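Local coordinates for protein carbohydrate kinase (Agrobacterium tumefaciens, PDB 2NWH) that probably transfers a phosphoryl group from ATP to a sugar or related substrate, as a pfkB-family carbohydrate kinase of the ribokinase clan, at residues G41-A46 with E69-A74; A191-L196 with R205-I210; S226-F231 with A237-P242. One frame throughout, in Å; residues are numbered along the deposited sequence.

The three contacts fall into two groups within one ribokinase-like chain. Interaction 1, which joins two helices next to the cover sheet containing strand 32-39, lies across the centre of the chain from the other two, about 29 Å from each, centre to centre. Interactions 2 and 3 have centres about 14 Å apart and touch: Pro208 CG lies 3.7 Å from Phe231 CB, which sets helix 207-213 against the hairpin. Interaction 1 contains part of the glycine-rich sequence that in relatives lies near the sugar site. In interaction 3 the side chain of Ser226 lies about 8 Å from the bound sodium, whose site includes Asp249 and Thr251, too far to be a ligand.

Interaction 1. Residues G41-A46 with E69-A74; sequences GGFNAA and EVVAEA
Phe43 reaches from segment 41-46 (helix 41-51) to segment 69-74 (helix 66-77) and lays its ring against Val71 and Ala74, bridging backbones whose nearest CA atoms, those of Phe43 and Val71, are 8.9 Å apart. The conformation of the phenylalanine makes this span possible: CG extends trans to the backbone N (chi1 -174°), carrying the ring off the helix toward its neighbour, and chi2 of 79° turns the ring nearly upright on its stem, presenting a face to the valine. Val71 answers with one branch. Its CG1, itself trans to the main-chain N, sits over that face, 3.5 Å from Phe43 CE1 and 4.0 Å from the ring centroid. A direction 29° off the ring normal makes this a CH-pi contact. The two side chains run past each other from their separate helices, and CG1 meets the CD1-CE1-CZ side of the ring. Ala74, one turn further along, comes at the edge instead: its CB lies in the ring plane, 3.9 Å from Phe43 CZ. Main chain completes the bed, with Val71 O standing 3.5 Å from Phe43 CZ. A long flat residue suits one helix and small or branched ones the other, since alanine leaves room for the ring edge. Ala38 of strand 32-39 touches both Phe43 and Ala74, and Ile58 of strand 55-63 also packs on the ring. Gly42 N is hydrogen-bonded to Asp141 OD2 at the start of the helix, within a glycine-rich sequence resembling the first pfkB signature. With no hydrogen bond between the two segments, the helices are held together here by dispersion and shape, and the ring meets a methyl over its face and another at its rim.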
loop_
_atom_site.group_PDB
_atom_site.type_symbol
_atom_site.label_atom_id
_atom_site.label_comp_id
_atom_site.label_asym_id
_atom_site.label_seq_id
_atom_site.Cartn_x
_atom_site.Cartn_y
_atom_site.Cartn_z
ATOM N N GLY A 41 -0.554 -5.136 0.502
ATOM C CA GLY A 41 -0.400 -3.672 0.432
ATOM C C GLY A 41 0.328 -3.226 -0.832
ATOM O O GLY A 41 -0.178 -2.402 -1.625
ATOM N N GLY A 42 1.525 -3.773 -1.031
ATOM C CA GLY A 42 2.300 -3.419 -2.230
ATOM C C GLY A 42 1.578 -3.754 -3.513
ATOM O O GLY A 42 1.542 -2.936 -4.452
ATOM N N PHE A 43 0.999 -4.957 -3.595
ATOM C CA PHE A 43 0.291 -5.345 -4.803
ATOM C C PHE A 43 -0.907 -4.425 -5.109
ATOM O O PHE A 43 -1.129 -4.010 -6.275
ATOM C CB PHE A 43 -0.261 -6.765 -4.628
ATOM C CG PHE A 43 -0.891 -7.329 -5.858
ATOM C CD1 PHE A 43 -0.101 -7.839 -6.886
ATOM C CD2 PHE A 43 -2.279 -7.424 -5.970
ATOM C CE1 PHE A 43 -0.696 -8.384 -8.028
ATOM C CE2 PHE A 43 -2.859 -7.985 -7.111
ATOM C CZ PHE A 43 -2.070 -8.463 -8.115
ATOM N N ASN A 44 -1.655 -4.087 -4.073
ATOM C CA ASN A 44 -2.850 -3.229 -4.247
ATOM C C ASN A 44 -2.400 -1.826 -4.708
ATOM O O ASN A 44 -2.996 -1.226 -5.632
ATOM C CB ASN A 44 -3.656 -3.187 -2.943
ATOM C CG ASN A 44 -4.434 -4.481 -2.685
ATOM O OD1 ASN A 44 -4.591 -5.289 -3.570
ATOM N ND2 ASN A 44 -4.864 -4.690 -1.459
ATOM N N ALA A 45 -1.313 -1.322 -4.110
ATOM C CA ALA A 45 -0.805 -0.011 -4.539
ATOM C C ALA A 45 -0.311 -0.087 -5.993
ATOM O O ALA A 45 -0.488 0.859 -6.772
ATOM C CB ALA A 45 0.295 0.480 -3.569
ATOM N N ALA A 46 0.310 -1.220 -6.380
ATOM C CA ALA A 46 0.831 -1.380 -7.750
ATOM C C ALA A 46 -0.312 -1.291 -8.728
ATOM O O ALA A 46 -0.193 -0.580 -9.727
ATOM C CB ALA A 46 1.541 -2.739 -7.937
ATOM N N GLU A 69 -0.825 -18.036 -9.552
ATOM C CA GLU A 69 -1.267 -17.705 -10.914
ATOM C C GLU A 69 -2.490 -16.777 -10.886
ATOM O O GLU A 69 -2.641 -15.901 -11.749
ATOM C CB GLU A 69 -1.552 -18.999 -11.705
ATOM C CG GLU A 69 -0.294 -19.713 -12.213
ATOM C CD GLU A 69 -0.537 -21.161 -12.631
ATOM O OE1 GLU A 69 -1.714 -21.522 -12.918
ATOM O OE2 GLU A 69 0.452 -21.943 -12.666
ATOM N N VAL A 70 -3.347 -16.933 -9.879
ATOM C CA VAL A 70 -4.481 -16.029 -9.677
ATOM C C VAL A 70 -3.962 -14.574 -9.404
ATOM O O VAL A 70 -4.509 -13.583 -9.944
ATOM C CB VAL A 70 -5.355 -16.527 -8.509
ATOM C CG1 VAL A 70 -6.310 -15.461 -8.037
ATOM C CG2 VAL A 70 -6.156 -17.777 -8.937
ATOM N N VAL A 71 -2.917 -14.465 -8.590
ATOM C CA VAL A 71 -2.295 -13.147 -8.325
ATOM C C VAL A 71 -1.702 -12.576 -9.617
ATOM O O VAL A 71 -1.891 -11.389 -9.961
ATOM C CB VAL A 71 -1.174 -13.220 -7.257
ATOM C CG1 VAL A 71 -0.560 -11.783 -7.024
ATOM C CG2 VAL A 71 -1.701 -13.748 -5.959
ATOM N N ALA A 72 -0.928 -13.399 -10.294
ATOM C CA ALA A 72 -0.373 -13.003 -11.580
ATOM C C ALA A 72 -1.464 -12.493 -12.550
ATOM O O ALA A 72 -1.296 -11.460 -13.215
ATOM C CB ALA A 72 0.408 -14.172 -12.181
ATOM N N GLU A 73 -2.584 -13.194 -12.617
ATOM C CA GLU A 73 -3.687 -12.787 -13.504
ATOM C C GLU A 73 -4.292 -11.447 -13.108
ATOM O O GLU A 73 -4.646 -10.624 -13.989
ATOM C CB GLU A 73 -4.775 -13.855 -13.534
ATOM C CG GLU A 73 -6.046 -13.464 -14.337
ATOM C CD GLU A 73 -5.807 -13.271 -15.848
ATOM O OE1 GLU A 73 -4.898 -13.921 -16.417
ATOM O OE2 GLU A 73 -6.556 -12.480 -16.465
ATOM N N ALA A 74 -4.461 -11.237 -11.798
ATOM C CA ALA A 74 -4.994 -9.972 -11.291
ATOM C C ALA A 74 -4.006 -8.836 -11.623
ATOM O O ALA A 74 -4.435 -7.712 -11.924
ATOM C CB ALA A 74 -5.224 -10.029 -9.796
#

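Interaction 2. Residues A191-L196 with R205-I210; sequences AEARAL and RDWPNI
Trp207 presents the face of its indole to Ala193 and its far edge to Arg194, so two consecutive residues of segment 191-196 (helix 190-197) meet one ring in different ways. The methyl of Ala193 stands almost squarely above the six-membered ring: CB is 3.6 Å from the centroid and only 6° off the normal, and Ala193 CB is 3.8 Å from both Trp207 CZ2 and Trp207 CH2. This CH-pi contact suits alanine, because a single methyl lets the aromatic plane come close to the helix surface. Arg194 uses the aliphatic base of its chain. Its CG lies in the indole plane beyond the rim, 3.9 Å from Trp207 CH2, and its backbone N is 3.6 Å from the same carbon. The arginine then bends at chi3 and crosses the indole obliquely, leaving the guanidinium plane 84° from that of the ring; the two are therefore not stacked. On the tryptophan side, CG lies trans to the carbonyl carbon (chi1 -75°), which directs the indole toward the other helix, and chi2 then turns its benzo half onto Ala193. The polar edge has its own partner, since Trp207 NE1 donates to Glu190 OE2 at the start of helix 190-197. That bond would restrict rotation of the indole and help keep its face under Ala193. Met188 of strand 185-189 touches Ala193 as well, linking the pair to the sheet. Both helices belong to the connection between parallel neighbours 185-189 and 219-223, a beta-alpha-beta crossover of the alpha/beta core characteristic of ribokinase-like kinases.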
loop_
_atom_site.group_PDB
_atom_site.type_symbol
_atom_site.label_atom_id
_atom_site.label_comp_id
_atom_site.label_asym_id
_atom_site.label_seq_id
_atom_site.Cartn_x
_atom_site.Cartn_y
_atom_site.Cartn_z
ATOM N N ALA A 191 -1.645 4.719 14.268
ATOM C CA ALA A 191 -1.044 3.604 15.029
ATOM C C ALA A 191 0.363 3.225 14.574
ATOM O O ALA A 191 1.237 2.903 15.397
ATOM C CB ALA A 191 -1.942 2.376 14.947
ATOM N N GLU A 192 0.563 3.239 13.253
ATOM C CA GLU A 192 1.827 2.870 12.650
ATOM C C GLU A 192 2.862 3.962 12.929
ATOM O O GLU A 192 4.038 3.670 13.154
ATOM C CB GLU A 192 1.642 2.605 11.133
ATOM C CG GLU A 192 0.674 1.451 10.821
ATOM C CD GLU A 192 0.023 1.506 9.428
ATOM O OE1 GLU A 192 0.270 2.461 8.638
ATOM O OE2 GLU A 192 -0.765 0.579 9.123
ATOM N N ALA A 193 2.411 5.212 12.962
ATOM C CA ALA A 193 3.281 6.330 13.281
ATOM C C ALA A 193 3.799 6.210 14.730
ATOM O O ALA A 193 5.013 6.257 14.963
ATOM C CB ALA A 193 2.559 7.652 13.042
ATOM N N ARG A 194 2.890 6.004 15.687
ATOM C CA ARG A 194 3.292 5.775 17.083
ATOM C C ARG A 194 4.279 4.612 17.211
ATOM O O ARG A 194 5.314 4.740 17.868
ATOM C CB ARG A 194 2.079 5.538 17.978
ATOM C CG ARG A 194 1.609 6.776 18.699
ATOM C CD ARG A 194 0.305 6.530 19.435
ATOM N NE ARG A 194 -0.666 5.806 18.607
ATOM C CZ ARG A 194 -1.951 6.150 18.481
ATOM N NH1 ARG A 194 -2.426 7.225 19.104
ATOM N NH2 ARG A 194 -2.756 5.429 17.708
ATOM N N ALA A 195 3.971 3.496 16.549
ATOM C CA ALA A 195 4.804 2.291 16.613
ATOM C C ALA A 195 6.228 2.477 16.096
ATOM O O ALA A 195 7.168 2.018 16.727
ATOM C CB ALA A 195 4.123 1.124 15.921
ATOM N N LEU A 196 6.408 3.142 14.963
ATOM C CA LEU A 196 7.764 3.276 14.436
ATOM C C LEU A 196 8.554 4.415 15.106
ATOM O O LEU A 196 9.794 4.377 15.184
ATOM C CB LEU A 196 7.757 3.356 12.908
ATOM C CG LEU A 196 7.586 4.671 12.163
ATOM C CD1 LEU A 196 8.960 5.131 11.731
ATOM C CD2 LEU A 196 6.720 4.450 10.937
ATOM N N ARG A 205 -0.863 17.432 13.030
ATOM C CA ARG A 205 0.087 18.367 12.447
ATOM C C ARG A 205 1.465 18.283 13.109
ATOM O O ARG A 205 2.394 18.998 12.699
ATOM C CB ARG A 205 -0.461 19.797 12.565
ATOM C CG ARG A 205 -1.056 20.114 13.933
ATOM C CD ARG A 205 -1.236 21.607 14.101
ATOM N NE ARG A 205 -2.027 22.177 13.009
ATOM C CZ ARG A 205 -3.264 22.683 13.155
ATOM N NH1 ARG A 205 -3.863 22.698 14.359
ATOM N NH2 ARG A 205 -3.900 23.188 12.102
ATOM N N ASP A 206 1.600 17.411 14.130
ATOM C CA ASP A 206 2.856 17.276 14.865
ATOM C C ASP A 206 3.769 16.224 14.284
ATOM O O ASP A 206 4.987 16.251 14.515
ATOM C CB ASP A 206 2.565 16.939 16.324
ATOM C CG ASP A 206 1.742 18.064 16.999
ATOM O OD1 ASP A 206 0.543 17.883 17.511
ATOM O OD2 ASP A 206 2.316 19.190 17.165
ATOM N N TRP A 207 3.187 15.293 13.525
ATOM C CA TRP A 207 3.972 14.173 13.035
ATOM C C TRP A 207 5.250 14.573 12.264
ATOM O O TRP A 207 6.307 14.009 12.528
ATOM C CB TRP A 207 3.091 13.194 12.280
ATOM C CG TRP A 207 2.233 12.361 13.202
ATOM C CD1 TRP A 207 0.865 12.312 13.234
ATOM C CD2 TRP A 207 2.683 11.451 14.221
ATOM N NE1 TRP A 207 0.438 11.422 14.203
ATOM C CE2 TRP A 207 1.531 10.878 14.820
ATOM C CE3 TRP A 207 3.952 11.055 14.679
ATOM C CZ2 TRP A 207 1.605 9.939 15.863
ATOM C CZ3 TRP A 207 4.020 10.124 15.718
ATOM C CH2 TRP A 207 2.850 9.577 16.295
ATOM N N PRO A 208 5.183 15.585 11.359
ATOM C CA PRO A 208 6.406 15.982 10.618
ATOM C C PRO A 208 7.692 16.200 11.466
ATOM O O PRO A 208 8.691 15.538 11.204
ATOM C CB PRO A 208 5.980 17.286 9.910
ATOM C CG PRO A 208 4.496 17.140 9.729
ATOM C CD PRO A 208 4.016 16.405 10.956
ATOM N N ASN A 209 7.692 17.105 12.458
ATOM C CA ASN A 209 8.927 17.309 13.246
ATOM C C ASN A 209 9.359 16.097 14.110
ATOM O O ASN A 209 10.566 15.799 14.208
ATOM C CB ASN A 209 8.926 18.628 14.029
ATOM C CG ASN A 209 8.270 18.511 15.402
ATOM O OD1 ASN A 209 7.029 18.561 15.522
ATOM N ND2 ASN A 209 9.106 18.399 16.456
ATOM N N ILE A 210 8.383 15.392 14.711
ATOM C CA ILE A 210 8.670 14.123 15.405
ATOM C C ILE A 210 9.331 13.148 14.395
ATOM O O ILE A 210 10.383 12.547 14.650
ATOM C CB ILE A 210 7.360 13.483 15.991
ATOM C CG1 ILE A 210 6.714 14.408 17.036
ATOM C CG2 ILE A 210 7.641 12.103 16.584
ATOM C CD1 ILE A 210 5.284 14.036 17.460
#

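Interaction 3. Residues S226-F231 with A237-P242; sequences SEVVAF and AILHPP
A beta hairpin, strand 227-231 followed by strand 236-239, brings these segments together in antiparallel register near one side of the large sheet. Ala230 and Ala237 form a hydrogen-bonded pair: Ala230 N donates to Ala237 O at 3.0 Å, and Ala237 N returns a bond to Ala230 O at 2.9 Å. Val229 and Ile238 follow as a non-hydrogen-bonded pair. Beyond them Leu239 N donates to Val228 O at 3.2 Å, but the reciprocal link is replaced by a water, which accepts from Val228 N and donates to Leu239 O, 2.7 Å from each. The ladder thus opens as it runs toward Ser226, where a second water donates to the Ser226 carbonyl. Side chains reinforce the joint. Val228 and Leu239 run alongside each other on one face, with Val228 CG2 3.7 Å from Leu239 CD2. In Ile238, chi1 of -158° stretches CG1 away from the main-chain N and brings that methylene to 3.3 Å from Val228 O. At the open end Ser226 OG rests 3.7 Å from Pro242 CD; proline, lacking an N-H, suits a segment that has left the ladder. Branched residues favour the extended chain, while the small Ala237 lets Leu275 of helix 271-286 come close. That helix packs on the face of Val228, Ala237 and Leu239 through the same leucine, whereas helix 207-213 meets Val229 and Phe231. Strand 219-223 bonds to one edge of the hairpin and strand 311-313 to the other.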
loop_
_atom_site.group_PDB
_atom_site.type_symbol
_atom_site.label_atom_id
_atom_site.label_comp_id
_atom_site.label_asym_id
_atom_site.label_seq_id
_atom_site.Cartn_x
_atom_site.Cartn_y
_atom_site.Cartn_z
ATOM N N SER A 226 -11.255 11.812 8.465
ATOM C CA SER A 226 -11.112 13.155 7.897
ATOM C C SER A 226 -9.835 13.976 8.214
ATOM O O SER A 226 -9.740 15.124 7.747
ATOM C CB SER A 226 -12.343 14.007 8.278
ATOM O OG SER A 226 -13.528 13.598 7.599
ATOM N N GLU A 227 -8.886 13.456 9.006
ATOM C CA GLU A 227 -7.634 14.212 9.240
ATOM C C GLU A 227 -6.423 13.550 8.573
ATOM O O GLU A 227 -6.203 12.341 8.730
ATOM C CB GLU A 227 -7.329 14.441 10.727
ATOM C CG GLU A 227 -8.514 14.787 11.599
ATOM C CD GLU A 227 -8.132 15.055 13.054
ATOM O OE1 GLU A 227 -7.497 16.105 13.341
ATOM O OE2 GLU A 227 -8.491 14.226 13.922
ATOM N N VAL A 228 -5.653 14.346 7.833
ATOM C CA VAL A 228 -4.447 13.845 7.148
ATOM C C VAL A 228 -3.354 14.900 7.188
ATOM O O VAL A 228 -3.626 16.071 6.944
ATOM C CB VAL A 228 -4.691 13.536 5.655
ATOM C CG1 VAL A 228 -3.541 12.640 5.115
ATOM C CG2 VAL A 228 -6.058 12.894 5.415
ATOM N N VAL A 229 -2.123 14.475 7.479
ATOM C CA VAL A 229 -0.959 15.344 7.407
ATOM C C VAL A 229 0.032 14.792 6.361
ATOM O O VAL A 229 0.210 13.571 6.259
ATOM C CB VAL A 229 -0.323 15.544 8.817
ATOM C CG1 VAL A 229 0.250 14.245 9.384
ATOM C CG2 VAL A 229 0.719 16.671 8.822
ATOM N N ALA A 230 0.600 15.685 5.546
ATOM C CA ALA A 230 1.641 15.315 4.575
ATOM C C ALA A 230 2.849 16.186 4.828
ATOM O O ALA A 230 2.699 17.337 5.231
ATOM C CB ALA A 230 1.156 15.493 3.170
ATOM N N PHE A 231 4.048 15.644 4.642
ATOM C CA PHE A 231 5.270 16.431 4.830
ATOM C C PHE A 231 6.401 15.987 3.912
ATOM O O PHE A 231 6.394 14.856 3.401
ATOM C CB PHE A 231 5.692 16.468 6.305
ATOM C CG PHE A 231 6.219 15.156 6.847
ATOM C CD1 PHE A 231 7.590 14.956 7.004
ATOM C CD2 PHE A 231 5.343 14.143 7.247
ATOM C CE1 PHE A 231 8.097 13.729 7.527
ATOM C CE2 PHE A 231 5.827 12.912 7.754
ATOM C CZ PHE A 231 7.206 12.706 7.896
ATOM N N ALA A 237 1.535 20.008 5.091
ATOM C CA ALA A 237 0.190 20.424 4.769
ATOM C C ALA A 237 -0.803 19.542 5.499
ATOM O O ALA A 237 -0.465 18.459 5.976
ATOM C CB ALA A 237 -0.046 20.407 3.259
ATOM N N ILE A 238 -2.035 20.018 5.586
ATOM C CA ILE A 238 -3.073 19.341 6.348
ATOM C C ILE A 238 -4.416 19.493 5.639
ATOM O O ILE A 238 -4.641 20.485 4.948
ATOM C CB ILE A 238 -3.118 19.877 7.804
ATOM C CG1 ILE A 238 -3.778 18.883 8.744
ATOM C CG2 ILE A 238 -3.739 21.291 7.900
ATOM C CD1 ILE A 238 -2.978 18.703 9.987
ATOM N N LEU A 239 -5.300 18.518 5.822
ATOM C CA LEU A 239 -6.645 18.600 5.262
ATOM C C LEU A 239 -7.685 19.268 6.204
ATOM O O LEU A 239 -7.748 18.977 7.399
ATOM C CB LEU A 239 -7.088 17.197 4.861
ATOM C CG LEU A 239 -7.764 16.893 3.517
ATOM C CD1 LEU A 239 -6.905 17.270 2.313
ATOM C CD2 LEU A 239 -8.042 15.384 3.499
ATOM N N HIS A 240 -8.495 20.169 5.654
ATOM C CA HIS A 240 -9.596 20.775 6.406
ATOM C C HIS A 240 -10.732 19.774 6.692
ATOM O O HIS A 240 -10.874 18.775 5.968
ATOM C CB HIS A 240 -10.150 22.018 5.675
ATOM C CG HIS A 240 -9.157 23.132 5.529
ATOM N ND1 HIS A 240 -9.386 24.230 4.726
ATOM C CD2 HIS A 240 -7.926 23.313 6.071
ATOM C CE1 HIS A 240 -8.346 25.044 4.788
ATOM N NE2 HIS A 240 -7.445 24.507 5.593
ATOM N N PRO A 241 -11.524 20.020 7.766
ATOM C CA PRO A 241 -12.756 19.242 7.941
ATOM C C PRO A 241 -13.698 19.523 6.758
ATOM O O PRO A 241 -13.716 20.663 6.261
ATOM C CB PRO A 241 -13.352 19.789 9.250
ATOM C CG PRO A 241 -12.243 20.533 9.939
ATOM C CD PRO A 241 -11.310 20.994 8.859
ATOM N N PRO A 242 -14.458 18.501 6.296
ATOM C CA PRO A 242 -15.392 18.694 5.174
ATOM C C PRO A 242 -16.474 19.726 5.479
ATOM O O PRO A 242 -16.996 19.747 6.590
ATOM C CB PRO A 242 -16.054 17.317 5.009
ATOM C CG PRO A 242 -15.815 16.603 6.301
ATOM C CD PRO A 242 -14.479 17.107 6.786
HETATM O O HOH W 1 -11.235 16.429 5.569
HETATM O O HOH W 2 -6.129 16.992 8.392
#